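Long-range contact in N-acetylmuramoyl-L-alanine amidase XlyA (Bacillus subtilis, PDB 3RDR), which hydrolyses the amide link between N-acetylmuramoyl and L-amino acid residues of cell-wall glycopeptides, here represented by its zinc-bound catalytic domain: residues A[56-68]-A[92-104]. Sequence-based numbering, arbitrary orientation.
Sequences TTSWHFTVDDTEI and SIGIEICENADGD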
loop_
_atom_site.group_PDB
_atom_site.type_symbol
_atom_site.label_atom_id
_atom_site.label_comp_id
_atom_site.label_asym_id
_atom_site.label_seq_id
_atom_site.Cartn_x
_atom_site.Cartn_y
_atom_site.Cartn_z
ATOM N N THR A 56 7.001 -10.608 -8.518
ATOM C CA THR A 56 8.209 -9.869 -8.170
ATOM C C THR A 56 7.925 -8.560 -7.431
ATOM O O THR A 56 8.824 -7.982 -6.806
ATOM C CB THR A 56 9.049 -9.565 -9.435
ATOM O OG1 THR A 56 8.205 -9.002 -10.446
ATOM C CG2 THR A 56 9.696 -10.849 -9.973
ATOM N N THR A 57 6.680 -8.091 -7.498
ATOM C CA THR A 57 6.301 -6.852 -6.820
ATOM C C THR A 57 5.657 -7.168 -5.472
ATOM O O THR A 57 5.076 -8.236 -5.291
ATOM C CB THR A 57 5.307 -6.023 -7.684
ATOM O OG1 THR A 57 5.990 -5.512 -8.837
ATOM C CG2 THR A 57 4.745 -4.850 -6.897
ATOM N N SER A 58 5.770 -6.244 -4.521
ATOM C CA SER A 58 5.178 -6.456 -3.205
ATOM C C SER A 58 5.052 -5.160 -2.422
ATOM O O SER A 58 5.846 -4.234 -2.595
ATOM C CB SER A 58 6.011 -7.454 -2.392
ATOM O OG SER A 58 7.282 -6.912 -2.074
ATOM N N TRP A 59 4.038 -5.106 -1.569
ATOM C CA TRP A 59 3.786 -3.948 -0.726
ATOM C C TRP A 59 3.236 -4.475 0.595
ATOM O O TRP A 59 2.968 -5.673 0.726
ATOM C CB TRP A 59 2.806 -2.985 -1.410
ATOM C CG TRP A 59 1.556 -3.637 -1.860
ATOM C CD1 TRP A 59 0.388 -3.738 -1.165
ATOM C CD2 TRP A 59 1.346 -4.319 -3.104
ATOM N NE1 TRP A 59 -0.537 -4.439 -1.899
ATOM C CE2 TRP A 59 0.024 -4.807 -3.093
ATOM C CE3 TRP A 59 2.148 -4.561 -4.228
ATOM C CZ2 TRP A 59 -0.521 -5.527 -4.164
ATOM C CZ3 TRP A 59 1.605 -5.277 -5.296
ATOM C CH2 TRP A 59 0.282 -5.751 -5.251
ATOM N N HIS A 60 3.049 -3.587 1.565
ATOM C CA HIS A 60 2.609 -3.999 2.894
ATOM C C HIS A 60 1.119 -4.199 3.152
ATOM O O HIS A 60 0.729 -5.183 3.785
ATOM C CB HIS A 60 3.183 -3.009 3.913
ATOM C CG HIS A 60 4.650 -2.773 3.742
ATOM N ND1 HIS A 60 5.608 -3.494 4.425
ATOM C CD2 HIS A 60 5.326 -1.954 2.901
ATOM C CE1 HIS A 60 6.809 -3.132 4.009
ATOM N NE2 HIS A 60 6.667 -2.200 3.084
ATOM N N PHE A 61 0.291 -3.280 2.663
ATOM C CA PHE A 61 -1.152 -3.351 2.891
ATOM C C PHE A 61 -2.012 -3.158 1.640
ATOM O O PHE A 61 -1.733 -2.292 0.808
ATOM C CB PHE A 61 -1.585 -2.260 3.879
ATOM C CG PHE A 61 -1.047 -2.418 5.275
ATOM C CD1 PHE A 61 -1.599 -3.344 6.151
ATOM C CD2 PHE A 61 -0.041 -1.574 5.740
ATOM C CE1 PHE A 61 -1.166 -3.421 7.474
ATOM C CE2 PHE A 61 0.399 -1.646 7.061
ATOM C CZ PHE A 61 -0.168 -2.572 7.928
ATOM N N THR A 62 -3.061 -3.963 1.520
ATOM C CA THR A 62 -4.010 -3.813 0.425
ATOM C C THR A 62 -5.322 -3.490 1.137
ATOM O O THR A 62 -5.725 -4.194 2.068
ATOM C CB THR A 62 -4.174 -5.082 -0.417
ATOM O OG1 THR A 62 -2.923 -5.408 -1.037
ATOM C CG2 THR A 62 -5.220 -4.841 -1.517
ATOM N N VAL A 63 -5.969 -2.414 0.709
ATOM C CA VAL A 63 -7.206 -1.953 1.326
ATOM C C VAL A 63 -8.402 -1.956 0.376
ATOM O O VAL A 63 -8.313 -1.417 -0.724
ATOM C CB VAL A 63 -7.036 -0.488 1.844
ATOM C CG1 VAL A 63 -8.289 -0.039 2.602
ATOM C CG2 VAL A 63 -5.798 -0.371 2.721
ATOM N N ASP A 64 -9.509 -2.579 0.781
ATOM C CA ASP A 64 -10.722 -2.532 -0.036
ATOM C C ASP A 64 -11.814 -1.922 0.841
ATOM O O ASP A 64 -11.518 -1.446 1.942
ATOM C CB ASP A 64 -11.134 -3.907 -0.603
ATOM C CG ASP A 64 -11.474 -4.928 0.462
ATOM O OD1 ASP A 64 -12.103 -4.561 1.470
ATOM O OD2 ASP A 64 -11.132 -6.116 0.267
ATOM N N ASP A 65 -13.058 -1.912 0.372
ATOM C CA ASP A 65 -14.141 -1.298 1.142
ATOM C C ASP A 65 -14.588 -2.075 2.370
ATOM O O ASP A 65 -15.361 -1.568 3.187
ATOM C CB ASP A 65 -15.348 -1.030 0.231
ATOM C CG ASP A 65 -16.039 -2.304 -0.241
ATOM O OD1 ASP A 65 -15.480 -3.412 -0.086
ATOM O OD2 ASP A 65 -17.155 -2.189 -0.790
ATOM N N THR A 66 -14.089 -3.295 2.518
ATOM C CA THR A 66 -14.481 -4.128 3.642
ATOM C C THR A 66 -13.372 -4.384 4.656
ATOM O O THR A 66 -13.582 -4.247 5.860
ATOM C CB THR A 66 -15.004 -5.489 3.142
ATOM O OG1 THR A 66 -16.060 -5.272 2.198
ATOM C CG2 THR A 66 -15.535 -6.319 4.300
ATOM N N GLU A 67 -12.190 -4.754 4.174
ATOM C CA GLU A 67 -11.091 -5.055 5.080
ATOM C C GLU A 67 -9.717 -4.692 4.543
ATOM O O GLU A 67 -9.584 -4.149 3.449
ATOM C CB GLU A 67 -11.124 -6.539 5.427
ATOM C CG GLU A 67 -11.277 -7.423 4.210
ATOM C CD GLU A 67 -11.592 -8.850 4.577
ATOM O OE1 GLU A 67 -12.142 -9.066 5.679
ATOM O OE2 GLU A 67 -11.308 -9.752 3.761
ATOM N N ILE A 68 -8.700 -5.017 5.336
ATOM C CA ILE A 68 -7.310 -4.737 5.001
ATOM C C ILE A 68 -6.478 -5.997 5.212
ATOM O O ILE A 68 -6.627 -6.679 6.225
ATOM C CB ILE A 68 -6.740 -3.627 5.915
ATOM C CG1 ILE A 68 -7.531 -2.333 5.731
ATOM C CG2 ILE A 68 -5.267 -3.392 5.603
ATOM C CD1 ILE A 68 -7.194 -1.272 6.758
ATOM N N SER A 92 9.784 3.021 3.186
ATOM C CA SER A 92 8.384 3.415 3.233
ATOM C C SER A 92 7.467 2.212 3.269
ATOM O O SER A 92 7.831 1.118 2.834
ATOM C CB SER A 92 8.012 4.308 2.035
ATOM O OG SER A 92 7.650 3.551 0.887
ATOM N N ILE A 93 6.280 2.429 3.820
ATOM C CA ILE A 93 5.265 1.396 3.904
ATOM C C ILE A 93 4.380 1.574 2.677
ATOM O O ILE A 93 3.819 2.651 2.463
ATOM C CB ILE A 93 4.413 1.564 5.175
ATOM C CG1 ILE A 93 5.304 1.436 6.416
ATOM C CG2 ILE A 93 3.303 0.521 5.205
ATOM C CD1 ILE A 93 4.591 1.750 7.722
ATOM N N GLY A 94 4.283 0.530 1.859
ATOM C CA GLY A 94 3.464 0.597 0.663
ATOM C C GLY A 94 2.023 0.173 0.904
ATOM O O GLY A 94 1.768 -0.882 1.505
ATOM N N ILE A 95 1.085 0.998 0.439
ATOM C CA ILE A 95 -0.343 0.720 0.582
ATOM C C ILE A 95 -1.061 0.745 -0.766
ATOM O O ILE A 95 -0.918 1.692 -1.544
ATOM C CB ILE A 95 -1.058 1.755 1.504
ATOM C CG1 ILE A 95 -0.484 1.704 2.923
ATOM C CG2 ILE A 95 -2.552 1.444 1.580
ATOM C CD1 ILE A 95 0.851 2.374 3.065
ATOM N N GLU A 96 -1.834 -0.300 -1.040
ATOM C CA GLU A 96 -2.595 -0.368 -2.283
ATOM C C GLU A 96 -4.074 -0.215 -1.958
ATOM O O GLU A 96 -4.563 -0.797 -0.986
ATOM C CB GLU A 96 -2.365 -1.708 -2.994
ATOM C CG GLU A 96 -1.114 -1.759 -3.865
ATOM C CD GLU A 96 -1.319 -1.128 -5.242
ATOM O OE1 GLU A 96 -2.347 -0.446 -5.449
ATOM O OE2 GLU A 96 -0.442 -1.307 -6.116
ATOM N N ILE A 97 -4.778 0.573 -2.761
ATOM C CA ILE A 97 -6.211 0.774 -2.575
ATOM C C ILE A 97 -6.904 0.140 -3.776
ATOM O O ILE A 97 -6.604 0.471 -4.920
ATOM C CB ILE A 97 -6.570 2.275 -2.495
ATOM C CG1 ILE A 97 -5.852 2.915 -1.303
ATOM C CG2 ILE A 97 -8.083 2.445 -2.319
ATOM C CD1 ILE A 97 -6.130 4.402 -1.140
ATOM N N CYS A 98 -7.825 -0.782 -3.507
ATOM C CA CYS A 98 -8.540 -1.496 -4.562
ATOM C C CYS A 98 -9.581 -0.672 -5.324
ATOM O O CYS A 98 -10.103 0.324 -4.817
ATOM C CB CYS A 98 -9.212 -2.743 -3.974
ATOM S SG CYS A 98 -8.060 -3.976 -3.279
ATOM N N GLU A 99 -9.868 -1.114 -6.546
ATOM C CA GLU A 99 -10.837 -0.469 -7.423
ATOM C C GLU A 99 -11.851 -1.494 -7.939
ATOM O O GLU A 99 -12.536 -1.239 -8.931
ATOM C CB GLU A 99 -10.124 0.158 -8.628
ATOM C CG GLU A 99 -9.109 1.253 -8.298
ATOM C CD GLU A 99 -8.453 1.824 -9.546
ATOM O OE1 GLU A 99 -9.183 2.114 -10.515
ATOM O OE2 GLU A 99 -7.214 1.988 -9.562
ATOM N N ASN A 100 -11.941 -2.652 -7.286
ATOM C CA ASN A 100 -12.862 -3.693 -7.741
ATOM C C ASN A 100 -14.311 -3.218 -7.900
ATOM O O ASN A 100 -14.837 -2.488 -7.063
ATOM C CB ASN A 100 -12.789 -4.919 -6.816
ATOM C CG ASN A 100 -12.998 -4.578 -5.350
ATOM O OD1 ASN A 100 -12.295 -3.737 -4.782
ATOM N ND2 ASN A 100 -13.962 -5.243 -4.723
ATOM N N ALA A 101 -14.941 -3.638 -8.994
ATOM C CA ALA A 101 -16.318 -3.261 -9.301
ATOM C C ALA A 101 -17.302 -3.552 -8.175
ATOM O O ALA A 101 -18.217 -2.767 -7.939
ATOM C CB ALA A 101 -16.771 -3.964 -10.572
ATOM N N ASP A 102 -17.122 -4.675 -7.483
ATOM C CA ASP A 102 -18.028 -5.031 -6.395
ATOM C C ASP A 102 -17.719 -4.319 -5.077
ATOM O O ASP A 102 -18.268 -4.670 -4.030
ATOM C CB ASP A 102 -18.049 -6.554 -6.172
ATOM C CG ASP A 102 -16.660 -7.157 -6.015
ATOM O OD1 ASP A 102 -16.529 -8.134 -5.246
ATOM O OD2 ASP A 102 -15.705 -6.681 -6.664
ATOM N N GLY A 103 -16.848 -3.315 -5.134
ATOM C CA GLY A 103 -16.496 -2.577 -3.935
ATOM C C GLY A 103 -16.757 -1.088 -4.056
ATOM O O GLY A 103 -16.899 -0.559 -5.156
ATOM N N ASP A 104 -16.817 -0.411 -2.917
ATOM C CA ASP A 104 -17.061 1.030 -2.866
ATOM C C ASP A 104 -15.713 1.744 -2.722
ATOM O O ASP A 104 -15.080 1.672 -1.670
ATOM C CB ASP A 104 -17.947 1.344 -1.658
ATOM C CG ASP A 104 -18.465 2.768 -1.658
ATOM O OD1 ASP A 104 -17.714 3.689 -2.036
ATOM O OD2 ASP A 104 -19.630 2.968 -1.259
HETATM O O HOH W 1 8.973 -0.680 1.103
HETATM O O HOH W 2 -13.177 -2.214 -2.664
HETATM O O HOH W 3 -14.602 -5.456 -1.959
#
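W59 lies against E96 so that the glutamate CG stands over one face of the indole, 3.4 Å from the centroid of the five-membered ring and 13° off its normal, a CH-pi contact. The E96 chain bends at chi2, beyond CG; its carboxylate plane is steeply inclined to the ring. The indole rotation is fixed by NE1, which donates in the ring plane to T62 OG1 at 2.7 Å; that hydroxyl also bonds H71.

The backbones of strands 61-63 and 92-97 run parallel, with their axes 22° apart. F61 N to G94 O, E96 N to F61 O (2.7 Å, nearly straight), V63 N to E96 O and C98 N to V63 O form the parallel ladder. On the face holding F61, V63 and I95, V63 CG2 meets I95 CG2 at 3.9 Å, the two side chains side by side. T62 CG2 reaches C98 SG at 3.5 Å on the W59 side.

Beyond D64 the pairing gives way to a looser, more exposed loop contact. D104 N still bonds D65 OD2 (2.8 Å), but from 53° above the carboxylate plane, and two waters bridge D65 to the side-chain amide of N100: one accepts from D65 N and donates to N100 OD1, the other donates to D65 OD1 and accepts from N100 ND2.

The side chain of E96 lies about 5 Å from the zinc ion bound by H32, H133 and C141, placing the W59 pair beside the metal site of this amidase domain of T7 lysozyme fold. Within the mixed sheet, strand 92-97 also adjoins strand 28-33; helix 43-50 packs on W59 and T62, and helix 105-122 on V63 and I97.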